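Local coordinates for protein orotidine 5'-phosphate decarboxylase (Lactobacillus acidophilus, PDB 3TFX) that probably catalyses the decarboxylation of orotidine 5'-phosphate to UMP, the last step of de novo UMP biosynthesis, as a homodimer of TIM barrels, at residues A[8-13]-A[212-217]; A[34-39]-A[59-64]; A[47-52]-A[80-85]; A[84-89]-A[117-122]. One frame throughout, in Å; residues are numbered along the deposited sequence.

Contact 1 (A[8-13]-A[212-217])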
loop_
_atom_site.group_PDB
_atom_site.type_symbol
_atom_site.label_atom_id
_atom_site.label_comp_id
_atom_site.label_asym_id
_atom_site.label_seq_id
_atom_site.Cartn_x
_atom_site.Cartn_y
_atom_site.Cartn_z
ATOM N N ILE A 8 -4.866 -19.382 -7.328
ATOM C CA ILE A 8 -4.729 -18.702 -6.031
ATOM C C ILE A 8 -6.113 -18.342 -5.478
ATOM O O ILE A 8 -6.885 -17.679 -6.159
ATOM C CB ILE A 8 -3.878 -17.401 -6.163
ATOM C CG1 ILE A 8 -2.466 -17.733 -6.684
ATOM C CG2 ILE A 8 -3.818 -16.628 -4.819
ATOM C CD1 ILE A 8 -1.691 -16.547 -7.232
ATOM N N VAL A 9 -6.411 -18.754 -4.245
ATOM C CA VAL A 9 -7.733 -18.481 -3.683
ATOM C C VAL A 9 -7.795 -17.110 -2.988
ATOM O O VAL A 9 -7.083 -16.865 -2.016
ATOM C CB VAL A 9 -8.195 -19.633 -2.753
ATOM C CG1 VAL A 9 -9.634 -19.430 -2.304
ATOM C CG2 VAL A 9 -8.076 -20.973 -3.505
ATOM N N ALA A 10 -8.639 -16.219 -3.497
ATOM C CA ALA A 10 -8.783 -14.893 -2.904
ATOM C C ALA A 10 -9.650 -14.949 -1.659
ATOM O O ALA A 10 -10.836 -15.285 -1.727
ATOM C CB ALA A 10 -9.356 -13.911 -3.905
ATOM N N LEU A 11 -9.039 -14.630 -0.524
ATOM C CA LEU A 11 -9.729 -14.630 0.754
ATOM C C LEU A 11 -10.016 -13.197 1.171
ATOM O O LEU A 11 -9.101 -12.440 1.505
ATOM C CB LEU A 11 -8.892 -15.344 1.823
ATOM C CG LEU A 11 -8.414 -16.761 1.504
ATOM C CD1 LEU A 11 -7.645 -17.335 2.676
ATOM C CD2 LEU A 11 -9.574 -17.685 1.116
ATOM N N ASP A 12 -11.292 -12.838 1.124
ATOM C CA ASP A 12 -11.763 -11.530 1.525
ATOM C C ASP A 12 -12.476 -11.698 2.869
ATOM O O ASP A 12 -13.683 -11.930 2.916
ATOM C CB ASP A 12 -12.724 -10.968 0.466
ATOM C CG ASP A 12 -12.067 -10.826 -0.923
ATOM O OD1 ASP A 12 -10.829 -10.641 -1.004
ATOM O OD2 ASP A 12 -12.793 -10.898 -1.943
ATOM N N LEU A 13 -11.701 -11.616 3.946
ATOM C CA LEU A 13 -12.199 -11.746 5.310
ATOM C C LEU A 13 -11.288 -10.947 6.239
ATOM O O LEU A 13 -10.145 -10.659 5.876
ATOM C CB LEU A 13 -12.243 -13.220 5.734
ATOM C CG LEU A 13 -11.182 -14.141 5.126
ATOM C CD1 LEU A 13 -9.842 -13.973 5.823
ATOM C CD2 LEU A 13 -11.634 -15.602 5.157
ATOM N N ALA A 212 -1.003 -17.390 -13.928
ATOM C CA ALA A 212 -1.646 -17.705 -12.655
ATOM C C ALA A 212 -3.006 -17.042 -12.629
ATOM O O ALA A 212 -3.137 -15.897 -13.045
ATOM C CB ALA A 212 -0.805 -17.186 -11.480
ATOM N N ILE A 213 -4.014 -17.733 -12.106
ATOM C CA ILE A 213 -5.332 -17.104 -11.938
ATOM C C ILE A 213 -5.650 -16.943 -10.478
ATOM O O ILE A 213 -5.256 -17.779 -9.664
ATOM C CB ILE A 213 -6.483 -17.903 -12.636
ATOM C CG1 ILE A 213 -6.590 -19.331 -12.067
ATOM C CG2 ILE A 213 -6.275 -17.880 -14.145
ATOM C CD1 ILE A 213 -7.686 -20.209 -12.672
ATOM N N VAL A 214 -6.360 -15.872 -10.142
ATOM C CA VAL A 214 -6.953 -15.784 -8.815
ATOM C C VAL A 214 -8.488 -15.929 -8.817
ATOM O O VAL A 214 -9.200 -15.306 -9.616
ATOM C CB VAL A 214 -6.335 -14.640 -7.896
ATOM C CG1 VAL A 214 -5.418 -13.679 -8.669
ATOM C CG2 VAL A 214 -7.383 -13.923 -7.040
ATOM N N VAL A 215 -8.974 -16.818 -7.966
ATOM C CA VAL A 215 -10.393 -17.168 -7.926
ATOM C C VAL A 215 -10.874 -16.902 -6.507
ATOM O O VAL A 215 -10.175 -17.238 -5.546
ATOM C CB VAL A 215 -10.636 -18.665 -8.338
ATOM C CG1 VAL A 215 -12.134 -18.999 -8.381
ATOM C CG2 VAL A 215 -9.996 -18.968 -9.703
ATOM N N GLY A 216 -12.040 -16.264 -6.393
ATOM C CA GLY A 216 -12.672 -15.961 -5.105
ATOM C C GLY A 216 -13.899 -16.816 -4.814
ATOM O O GLY A 216 -13.787 -18.034 -4.631
ATOM N N ARG A 217 -15.068 -16.179 -4.803
ATOM C CA ARG A 217 -16.346 -16.829 -4.410
ATOM C C ARG A 217 -16.663 -18.162 -5.090
ATOM O O ARG A 217 -17.217 -19.049 -4.440
ATOM C CB ARG A 217 -17.531 -15.860 -4.564
ATOM C CG ARG A 217 -17.352 -14.592 -3.750
ATOM C CD ARG A 217 -18.487 -13.593 -3.888
ATOM N NE ARG A 217 -18.180 -12.416 -3.075
ATOM C CZ ARG A 217 -18.899 -11.296 -3.025
ATOM N NH1 ARG A 217 -20.015 -11.166 -3.734
ATOM N NH2 ARG A 217 -18.494 -10.303 -2.245
#
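Ile-8 and Val-214 lie beside each other where strands 7-10 and 212-215, the first and eighth of the TIM barrel, run in parallel and close the sheet into a cylinder. Three backbone bonds hold this seam: Ile-8 N to Ile-213 O (2.9 Å), Val-215 N to Ile-8 O (2.9 Å) and Ala-10 N to Val-215 O (2.8 Å). The first two reach their carbonyls almost head-on, whereas Ala-10 N comes in tilted 35° from the carbonyl plane of Val-215. Toward the barrel interior, CB of Ile-8 rests 4.1 Å from CB of Val-214, and CB of Ala-10 meets the CG2 methyl of Val-214 at 3.7 Å. A chi1 of 11°, with CG1 of Val-214 almost eclipsing its backbone N, is the setting in which CG2 faces Ala-10. On the other face, Val-9 and Val-215 are covered by Tyr-229 and Ile-232 of helix 225-236. The strands lead into Asp-12, Gly-216 and Arg-217, predicted substrate-binding residues at the C-terminal mouth of the barrel. Gly-216 is the N-cap of helix 217-220, and at this rim OD2 of Asp-12 stands 5.7 Å from NE of Arg-217, too far for a salt bridge.

Contact 2 (A[34-39]-A[59-64])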
loop_
_atom_site.group_PDB
_atom_site.type_symbol
_atom_site.label_atom_id
_atom_site.label_comp_id
_atom_site.label_asym_id
_atom_site.label_seq_id
_atom_site.Cartn_x
_atom_site.Cartn_y
_atom_site.Cartn_z
ATOM N N VAL A 34 -3.165 -19.072 -1.383
ATOM C CA VAL A 34 -4.209 -18.080 -1.131
ATOM C C VAL A 34 -3.723 -16.641 -1.297
ATOM O O VAL A 34 -2.519 -16.365 -1.222
ATOM C CB VAL A 34 -4.857 -18.241 0.278
ATOM C CG1 VAL A 34 -5.540 -19.597 0.407
ATOM C CG2 VAL A 34 -3.822 -18.024 1.379
ATOM N N LYS A 35 -4.677 -15.735 -1.516
ATOM C CA LYS A 35 -4.389 -14.306 -1.588
ATOM C C LYS A 35 -5.094 -13.572 -0.461
ATOM O O LYS A 35 -6.311 -13.670 -0.332
ATOM C CB LYS A 35 -4.852 -13.703 -2.922
ATOM C CG LYS A 35 -4.469 -12.209 -3.100
ATOM C CD LYS A 35 -4.928 -11.666 -4.432
ATOM C CE LYS A 35 -6.333 -11.088 -4.374
ATOM N NZ LYS A 35 -6.330 -9.595 -4.266
ATOM N N VAL A 36 -4.325 -12.837 0.335
ATOM C CA VAL A 36 -4.876 -11.907 1.329
ATOM C C VAL A 36 -4.343 -10.489 1.119
ATOM O O VAL A 36 -3.211 -10.282 0.667
ATOM C CB VAL A 36 -4.623 -12.382 2.775
ATOM C CG1 VAL A 36 -5.520 -13.574 3.090
ATOM C CG2 VAL A 36 -3.161 -12.759 2.983
ATOM N N GLY A 37 -5.184 -9.519 1.423
ATOM C CA GLY A 37 -4.862 -8.133 1.179
ATOM C C GLY A 37 -4.872 -7.362 2.470
ATOM O O GLY A 37 -4.681 -7.935 3.544
HETATM N N MSE A 38 -5.089 -6.058 2.346
HETATM C CA MSE A 38 -5.216 -5.153 3.491
HETATM C C MSE A 38 -6.250 -5.597 4.517
HETATM O O MSE A 38 -6.006 -5.500 5.708
HETATM C CB MSE A 38 -5.645 -3.769 3.015
HETATM C CG MSE A 38 -4.544 -2.926 2.515
HETATM SE SE MSE A 38 -5.368 -1.320 1.820
HETATM C CE MSE A 38 -3.948 -0.889 0.543
ATOM N N GLU A 39 -7.412 -6.031 4.034
ATOM C CA GLU A 39 -8.523 -6.433 4.885
ATOM C C GLU A 39 -8.080 -7.408 5.982
ATOM O O GLU A 39 -8.333 -7.162 7.171
ATOM C CB GLU A 39 -9.690 -6.996 4.050
ATOM C CG GLU A 39 -10.804 -7.657 4.912
ATOM C CD GLU A 39 -12.141 -7.813 4.191
ATOM O OE1 GLU A 39 -12.175 -7.788 2.939
ATOM O OE2 GLU A 39 -13.166 -7.956 4.890
ATOM N N ILE A 59 1.333 -18.005 -0.038
ATOM C CA ILE A 59 0.559 -16.772 0.135
ATOM C C ILE A 59 0.960 -15.706 -0.871
ATOM O O ILE A 59 2.131 -15.384 -1.015
ATOM C CB ILE A 59 0.633 -16.190 1.608
ATOM C CG1 ILE A 59 -0.285 -16.961 2.566
ATOM C CG2 ILE A 59 0.203 -14.727 1.662
ATOM C CD1 ILE A 59 0.327 -18.217 3.112
ATOM N N PHE A 60 -0.046 -15.175 -1.572
ATOM C CA PHE A 60 0.082 -13.951 -2.344
ATOM C C PHE A 60 -0.328 -12.860 -1.363
ATOM O O PHE A 60 -1.509 -12.684 -1.079
ATOM C CB PHE A 60 -0.826 -14.046 -3.596
ATOM C CG PHE A 60 -0.957 -12.774 -4.411
ATOM C CD1 PHE A 60 -0.221 -11.620 -4.134
ATOM C CD2 PHE A 60 -1.835 -12.746 -5.481
ATOM C CE1 PHE A 60 -0.382 -10.462 -4.913
ATOM C CE2 PHE A 60 -1.997 -11.603 -6.265
ATOM C CZ PHE A 60 -1.272 -10.458 -5.982
ATOM N N LEU A 61 0.658 -12.162 -0.792
ATOM C CA LEU A 61 0.366 -11.043 0.102
ATOM C C LEU A 61 0.260 -9.739 -0.684
ATOM O O LEU A 61 1.271 -9.152 -1.099
ATOM C CB LEU A 61 1.407 -10.932 1.223
ATOM C CG LEU A 61 1.195 -9.818 2.255
ATOM C CD1 LEU A 61 -0.246 -9.775 2.783
ATOM C CD2 LEU A 61 2.159 -10.003 3.386
ATOM N N ASP A 62 -0.981 -9.290 -0.856
ATOM C CA ASP A 62 -1.326 -8.268 -1.827
ATOM C C ASP A 62 -1.593 -6.917 -1.154
ATOM O O ASP A 62 -2.752 -6.527 -0.937
ATOM C CB ASP A 62 -2.546 -8.752 -2.616
ATOM C CG ASP A 62 -2.971 -7.796 -3.728
ATOM O OD1 ASP A 62 -2.275 -6.784 -4.001
ATOM O OD2 ASP A 62 -4.024 -8.075 -4.330
ATOM N N LEU A 63 -0.508 -6.204 -0.855
ATOM C CA LEU A 63 -0.558 -4.929 -0.133
ATOM C C LEU A 63 -0.252 -3.703 -1.004
ATOM O O LEU A 63 -0.321 -2.574 -0.507
ATOM C CB LEU A 63 0.422 -4.981 1.040
ATOM C CG LEU A 63 -0.000 -5.392 2.454
ATOM C CD1 LEU A 63 -1.327 -6.166 2.558
ATOM C CD2 LEU A 63 1.157 -6.110 3.183
ATOM N N LYS A 64 0.104 -3.930 -2.274
ATOM C CA LYS A 64 0.303 -2.863 -3.285
ATOM C C LYS A 64 1.170 -1.691 -2.789
ATOM O O LYS A 64 0.744 -0.528 -2.801
ATOM C CB LYS A 64 -1.040 -2.351 -3.841
ATOM C CG LYS A 64 -1.970 -3.453 -4.366
ATOM C CD LYS A 64 -3.137 -2.887 -5.170
ATOM C CE LYS A 64 -4.022 -4.021 -5.748
ATOM N NZ LYS A 64 -4.503 -4.993 -4.690
HETATM O O HOH W 1 -4.883 -5.047 -0.528
#
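Lys-35 and Phe-60 form one rung of the parallel pair of strands 33-36 and 58-65. Three backbone bonds join them: Phe-60 N to Val-34 O (2.8 Å), Val-36 N to Phe-60 O (3.2 Å, the most bent) and Asp-62 N to Val-36 O (2.9 Å). Past the last rung, a water accepts from Met-38 N, the selenomethionine's amide, and donates to Asp-62 O, bridging the start of helix 38-44 to the strand.

Apolar contacts fill both faces. Val-34 CG2 lies alongside Ile-59 CG1 (3.9 Å), and Val-36 CG2 touches both Ile-59 CG2 and Leu-61 CD1. Inside the barrel, Lys-35 sends CG over one face of the Phe-60 ring, a CH-pi contact 4.0 Å from the centroid.

Lys-35, Asp-62 and Lys-64 form a salt-bridge network. A chi1 of -175° carries the Lys-35 chain away from its own amide, and bends at chi3 and chi4 turn it toward Asp-62, where NZ makes a salt bridge to the anti lone pair of OD2 at 2.8 Å. The salt bridge from Lys-64 NZ meets Asp-62 OD1 on the syn side at 2.9 Å, 35° out of the carboxylate plane, with a weak bond to OD2; Thr-88 OG1 also binds OD1. Replacing Lys-35 by a methionine would probably leave Asp-62 OD2 with the weak bond from Lys-64 and break the network at this end. Lys-64, the predicted proton donor, also pairs with Asp-67 of the second subunit, completing the Lys-Asp-Lys-Asp charge array characteristic of the OMP decarboxylase active site.

Contact 3 (A[47-52]-A[80-85])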
loop_
_atom_site.group_PDB
_atom_site.type_symbol
_atom_site.label_atom_id
_atom_site.label_comp_id
_atom_site.label_asym_id
_atom_site.label_seq_id
_atom_site.Cartn_x
_atom_site.Cartn_y
_atom_site.Cartn_z
ATOM N N ASP A 47 2.359 -12.316 12.422
ATOM C CA ASP A 47 2.398 -13.645 13.056
ATOM C C ASP A 47 1.503 -14.640 12.337
ATOM O O ASP A 47 1.880 -15.797 12.128
ATOM C CB ASP A 47 2.014 -13.568 14.539
ATOM C CG ASP A 47 2.941 -12.674 15.337
ATOM O OD1 ASP A 47 4.175 -12.700 15.108
ATOM O OD2 ASP A 47 2.432 -11.945 16.203
ATOM N N VAL A 48 0.329 -14.177 11.936
ATOM C CA VAL A 48 -0.625 -15.019 11.230
ATOM C C VAL A 48 -0.079 -15.479 9.883
ATOM O O VAL A 48 -0.222 -16.647 9.529
ATOM C CB VAL A 48 -2.005 -14.342 11.106
ATOM C CG1 VAL A 48 -2.953 -15.160 10.209
ATOM C CG2 VAL A 48 -2.599 -14.168 12.511
ATOM N N ILE A 49 0.586 -14.585 9.158
ATOM C CA ILE A 49 1.205 -14.986 7.900
ATOM C C ILE A 49 2.367 -15.960 8.114
ATOM O O ILE A 49 2.392 -17.028 7.503
ATOM C CB ILE A 49 1.578 -13.785 7.029
ATOM C CG1 ILE A 49 0.287 -13.171 6.491
ATOM C CG2 ILE A 49 2.495 -14.218 5.889
ATOM C CD1 ILE A 49 0.484 -11.966 5.661
ATOM N N LYS A 50 3.289 -15.618 9.005
ATOM C CA LYS A 50 4.383 -16.526 9.373
ATOM C C LYS A 50 3.873 -17.936 9.757
ATOM O O LYS A 50 4.384 -18.941 9.269
ATOM C CB LYS A 50 5.227 -15.919 10.506
ATOM C CG LYS A 50 6.707 -16.241 10.401
ATOM C CD LYS A 50 7.469 -15.797 11.658
ATOM C CE LYS A 50 8.988 -15.802 11.431
ATOM N NZ LYS A 50 9.429 -14.628 10.614
ATOM N N LYS A 51 2.854 -17.990 10.608
ATOM C CA LYS A 51 2.205 -19.241 11.014
ATOM C C LYS A 51 1.764 -20.039 9.779
ATOM O O LYS A 51 2.120 -21.216 9.614
ATOM C CB LYS A 51 0.989 -18.913 11.879
ATOM C CG LYS A 51 0.856 -19.718 13.168
ATOM C CD LYS A 51 -0.384 -19.273 13.968
ATOM C CE LYS A 51 -0.378 -19.859 15.385
ATOM N NZ LYS A 51 -1.725 -19.792 16.063
ATOM N N LEU A 52 1.020 -19.382 8.894
ATOM C CA LEU A 52 0.542 -20.010 7.665
ATOM C C LEU A 52 1.627 -20.530 6.726
ATOM O O LEU A 52 1.476 -21.611 6.158
ATOM C CB LEU A 52 -0.368 -19.058 6.888
ATOM C CG LEU A 52 -1.662 -18.624 7.556
ATOM C CD1 LEU A 52 -2.438 -17.724 6.596
ATOM C CD2 LEU A 52 -2.486 -19.839 7.999
ATOM N N ALA A 80 9.337 -10.321 2.911
ATOM C CA ALA A 80 10.051 -11.541 2.508
ATOM C C ALA A 80 10.437 -12.417 3.709
ATOM O O ALA A 80 10.590 -13.631 3.574
ATOM C CB ALA A 80 11.270 -11.215 1.630
ATOM N N LYS A 81 10.560 -11.804 4.889
ATOM C CA LYS A 81 10.846 -12.544 6.125
ATOM C C LYS A 81 9.682 -13.457 6.505
ATOM O O LYS A 81 9.870 -14.436 7.213
ATOM C CB LYS A 81 11.130 -11.589 7.284
ATOM C CG LYS A 81 12.390 -10.745 7.161
ATOM C CD LYS A 81 12.495 -9.817 8.375
ATOM C CE LYS A 81 13.531 -8.712 8.173
ATOM N NZ LYS A 81 13.376 -7.607 9.182
ATOM N N LEU A 82 8.482 -13.134 6.024
ATOM C CA LEU A 82 7.259 -13.881 6.350
ATOM C C LEU A 82 7.094 -15.171 5.538
ATOM O O LEU A 82 6.222 -15.993 5.840
ATOM C CB LEU A 82 6.033 -12.987 6.135
ATOM C CG LEU A 82 5.508 -12.024 7.207
ATOM C CD1 LEU A 82 6.519 -11.740 8.313
ATOM C CD2 LEU A 82 5.016 -10.735 6.571
ATOM N N GLY A 83 7.917 -15.347 4.509
ATOM C CA GLY A 83 7.881 -16.561 3.681
ATOM C C GLY A 83 6.735 -16.591 2.676
ATOM O O GLY A 83 6.218 -17.662 2.360
ATOM N N ILE A 84 6.331 -15.417 2.182
ATOM C CA ILE A 84 5.280 -15.322 1.153
ATOM C C ILE A 84 5.840 -15.647 -0.246
ATOM O O ILE A 84 7.061 -15.804 -0.406
ATOM C CB ILE A 84 4.418 -13.988 1.218
ATOM C CG1 ILE A 84 5.066 -12.761 0.549
ATOM C CG2 ILE A 84 3.926 -13.689 2.648
ATOM C CD1 ILE A 84 6.373 -12.319 1.077
ATOM N N THR A 85 4.946 -15.795 -1.227
ATOM C CA THR A 85 5.321 -16.258 -2.558
ATOM C C THR A 85 5.195 -15.138 -3.615
ATOM O O THR A 85 6.092 -14.964 -4.440
ATOM C CB THR A 85 4.479 -17.502 -2.965
ATOM O OG1 THR A 85 4.384 -18.408 -1.849
ATOM C CG2 THR A 85 5.112 -18.243 -4.158
#
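Ile-49 packs against Leu-82 and Ile-84 in the outer layer of the TIM barrel, where helix 46-54 meets the connection leading from helix 69-80 into strand 86-90.

The apolar part centres on one methyl. CG2 of Ile-49 reaches CG2 of Ile-84 at 3.6 Å and CB of Leu-82 at 3.8 Å. The side chains of Ile-49 and Leu-82 cross at about a right angle, and the methyl meets the base of the leucine, CB and then CG. Ile-84 carries CG1 between its backbone N and carbonyl carbon (chi1 82°), which turns CG2 to the helix. Further in, Ile-49 also rests on Leu-61 and Ile-84 on Ile-59, joining this outer contact to strand 58-65.

Backbones come close as well: CA of Lys-50 is 4.0 Å from Leu-82 O, and the hydroxyl of Thr-53, on the same helix, hydrogen-bonds that carbonyl oxygen.

The polar part is slighter. Lys-50 runs extended until it bends at chi4, bringing NZ within 3.4 Å of Lys-81 O, a weak bond. The Lys-81 side chain leads away to the dimer interface, its NZ bonding OD1 of Asn-43 of the second subunit. The connection itself starts with a type I turn over residues 80-83: Gly-83 has a positive phi of 77°, which by itself favours glycine, and its N makes a weak bond to Ala-80 O at 3.3 Å.

Contact 4 (A[84-89]-A[117-122]); sequences ITFTTV and KLLAVT
The axes of strand segments 86-89 and 117-121 come within 4.7 Å and are inclined by 35°, both running the same way, with five backbone bonds alternating between them from Lys-117 N to Thr-85 O (2.7 Å) up to Val-121 N to Val-89 O (2.7 Å).

Inside the barrel, the Phe-86 ring bears on two neighbours at once. Its CD1 lies 3.6 Å from CB of Lys-117, and its CD2 lies 3.7 Å from CD1 of Leu-119; both approach the ring obliquely. The ring also meets that of Phe-33, with planes at about 60°, and touches Phe-60. An alanine at Phe-86 is likely to open a gap between Leu-119 and these two aromatic residues and to uncover the first carbons of the Lys-117 chain.

Farther along this face, CG2 of Thr-88 touches CG2 of Val-121 at 4.0 Å. With OG1 between backbone N and carbonyl carbon (chi1 42°), the Thr-88 hydroxyl turns to strand 58-65, where it bonds Lys-64 N besides holding the aspartate of that strand.

On the outer face, CD1 of Leu-118 fits against both methyls of Val-89, 3.7 Å from CG1 and from CG2, beneath helix 95-108. Thr-87 uses its OG1 on Leu-61 O. Strand, covering helix and next parallel strand together make a beta-alpha-beta crossover, the repeating element of the TIM barrel.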
loop_
_atom_site.group_PDB
_atom_site.type_symbol
_atom_site.label_atom_id
_atom_site.label_comp_id
_atom_site.label_asym_id
_atom_site.label_seq_id
_atom_site.Cartn_x
_atom_site.Cartn_y
_atom_site.Cartn_z
ATOM N N ILE A 84 6.331 -15.417 2.182
ATOM C CA ILE A 84 5.280 -15.322 1.153
ATOM C C ILE A 84 5.840 -15.647 -0.246
ATOM O O ILE A 84 7.061 -15.804 -0.406
ATOM C CB ILE A 84 4.418 -13.988 1.218
ATOM C CG1 ILE A 84 5.066 -12.761 0.549
ATOM C CG2 ILE A 84 3.926 -13.689 2.648
ATOM C CD1 ILE A 84 6.373 -12.319 1.077
ATOM N N THR A 85 4.946 -15.795 -1.227
ATOM C CA THR A 85 5.321 -16.258 -2.558
ATOM C C THR A 85 5.195 -15.138 -3.615
ATOM O O THR A 85 6.092 -14.964 -4.440
ATOM C CB THR A 85 4.479 -17.502 -2.965
ATOM O OG1 THR A 85 4.384 -18.408 -1.849
ATOM C CG2 THR A 85 5.112 -18.243 -4.158
ATOM N N PHE A 86 4.081 -14.401 -3.585
ATOM C CA PHE A 86 3.847 -13.261 -4.480
ATOM C C PHE A 86 3.516 -12.061 -3.619
ATOM O O PHE A 86 2.847 -12.200 -2.592
ATOM C CB PHE A 86 2.616 -13.457 -5.401
ATOM C CG PHE A 86 2.757 -14.526 -6.473
ATOM C CD1 PHE A 86 3.956 -15.194 -6.711
ATOM C CD2 PHE A 86 1.668 -14.815 -7.290
ATOM C CE1 PHE A 86 4.042 -16.177 -7.721
ATOM C CE2 PHE A 86 1.748 -15.772 -8.285
ATOM C CZ PHE A 86 2.935 -16.460 -8.499
ATOM N N THR A 87 3.936 -10.881 -4.067
ATOM C CA THR A 87 3.540 -9.628 -3.448
ATOM C C THR A 87 3.463 -8.513 -4.507
ATOM O O THR A 87 4.103 -8.611 -5.553
ATOM C CB THR A 87 4.498 -9.280 -2.281
ATOM O OG1 THR A 87 3.776 -8.582 -1.267
ATOM C CG2 THR A 87 5.658 -8.453 -2.728
ATOM N N THR A 88 2.688 -7.466 -4.233
ATOM C CA THR A 88 2.463 -6.368 -5.184
ATOM C C THR A 88 3.063 -5.002 -4.809
ATOM O O THR A 88 3.211 -4.667 -3.627
ATOM C CB THR A 88 0.944 -6.147 -5.424
ATOM O OG1 THR A 88 0.257 -6.235 -4.171
ATOM C CG2 THR A 88 0.396 -7.171 -6.379
ATOM N N VAL A 89 3.397 -4.232 -5.846
ATOM C CA VAL A 89 3.732 -2.797 -5.759
ATOM C C VAL A 89 3.021 -2.035 -6.877
ATOM O O VAL A 89 2.652 -2.621 -7.906
ATOM C CB VAL A 89 5.276 -2.504 -5.871
ATOM C CG1 VAL A 89 6.047 -3.070 -4.684
ATOM C CG2 VAL A 89 5.856 -3.027 -7.191
ATOM N N LYS A 117 8.007 -13.465 -5.639
ATOM C CA LYS A 117 7.860 -12.841 -6.956
ATOM C C LYS A 117 7.248 -11.456 -6.770
ATOM O O LYS A 117 6.299 -11.302 -6.015
ATOM C CB LYS A 117 6.997 -13.713 -7.884
ATOM C CG LYS A 117 7.562 -15.107 -8.116
ATOM C CD LYS A 117 8.553 -15.075 -9.270
ATOM C CE LYS A 117 9.842 -15.815 -8.976
ATOM N NZ LYS A 117 9.735 -17.284 -9.130
ATOM N N LEU A 118 7.814 -10.453 -7.436
ATOM C CA LEU A 118 7.325 -9.076 -7.334
ATOM C C LEU A 118 6.401 -8.784 -8.496
ATOM O O LEU A 118 6.808 -8.824 -9.657
ATOM C CB LEU A 118 8.493 -8.083 -7.352
ATOM C CG LEU A 118 8.197 -6.583 -7.323
ATOM C CD1 LEU A 118 7.463 -6.198 -6.033
ATOM C CD2 LEU A 118 9.518 -5.784 -7.483
ATOM N N LEU A 119 5.162 -8.460 -8.186
ATOM C CA LEU A 119 4.194 -8.200 -9.234
ATOM C C LEU A 119 3.806 -6.733 -9.227
ATOM O O LEU A 119 3.525 -6.169 -8.169
ATOM C CB LEU A 119 2.949 -9.081 -9.033
ATOM C CG LEU A 119 3.184 -10.587 -8.912
ATOM C CD1 LEU A 119 1.934 -11.279 -8.364
ATOM C CD2 LEU A 119 3.564 -11.166 -10.270
ATOM N N ALA A 120 3.768 -6.126 -10.402
ATOM C CA ALA A 120 3.397 -4.717 -10.519
ATOM C C ALA A 120 1.925 -4.569 -10.802
ATOM O O ALA A 120 1.359 -5.259 -11.664
ATOM C CB ALA A 120 4.205 -4.015 -11.603
ATOM N N VAL A 121 1.300 -3.691 -10.037
ATOM C CA VAL A 121 -0.017 -3.216 -10.358
ATOM C C VAL A 121 0.165 -2.071 -11.316
ATOM O O VAL A 121 1.110 -1.273 -11.211
ATOM C CB VAL A 121 -0.793 -2.769 -9.102
ATOM C CG1 VAL A 121 -2.011 -1.892 -9.468
ATOM C CG2 VAL A 121 -1.214 -4.007 -8.301
ATOM N N THR A 122 -0.758 -1.997 -12.252
ATOM C CA THR A 122 -0.651 -1.103 -13.360
ATOM C C THR A 122 -1.693 0.011 -13.096
ATOM O O THR A 122 -1.415 0.964 -12.324
ATOM C CB THR A 122 -0.781 -1.988 -14.643
ATOM O OG1 THR A 122 0.424 -1.943 -15.420
ATOM C CG2 THR A 122 -2.020 -1.772 -15.452
#

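Contacts 1, 2 and 4 are three seams of the same eight-stranded barrel. Contacts 1 and 2, with centres 10 Å apart, share a strand border: Val-9 O lies 2.7 Å from Lys-35 N. Contacts 2 and 4, with centres 9 Å apart, meet at Asp-62 OD1 and Thr-88 OG1, 2.6 Å from each other, so Thr-88 of contact 4 is a second-shell partner of the Lys-Asp network that holds Lys-64, the predicted proton donor. Across the interior, contacts 1 and 4 touch through Ile-8 CD1 and Phe-86 CE2 at 3.7 Å. Contact 3 lies outside the sheet; it reaches contact 2 through Ile-49 CD1 and Leu-61 CD2 (3.4 Å) and shares Ile-84 and Thr-85 with contact 4.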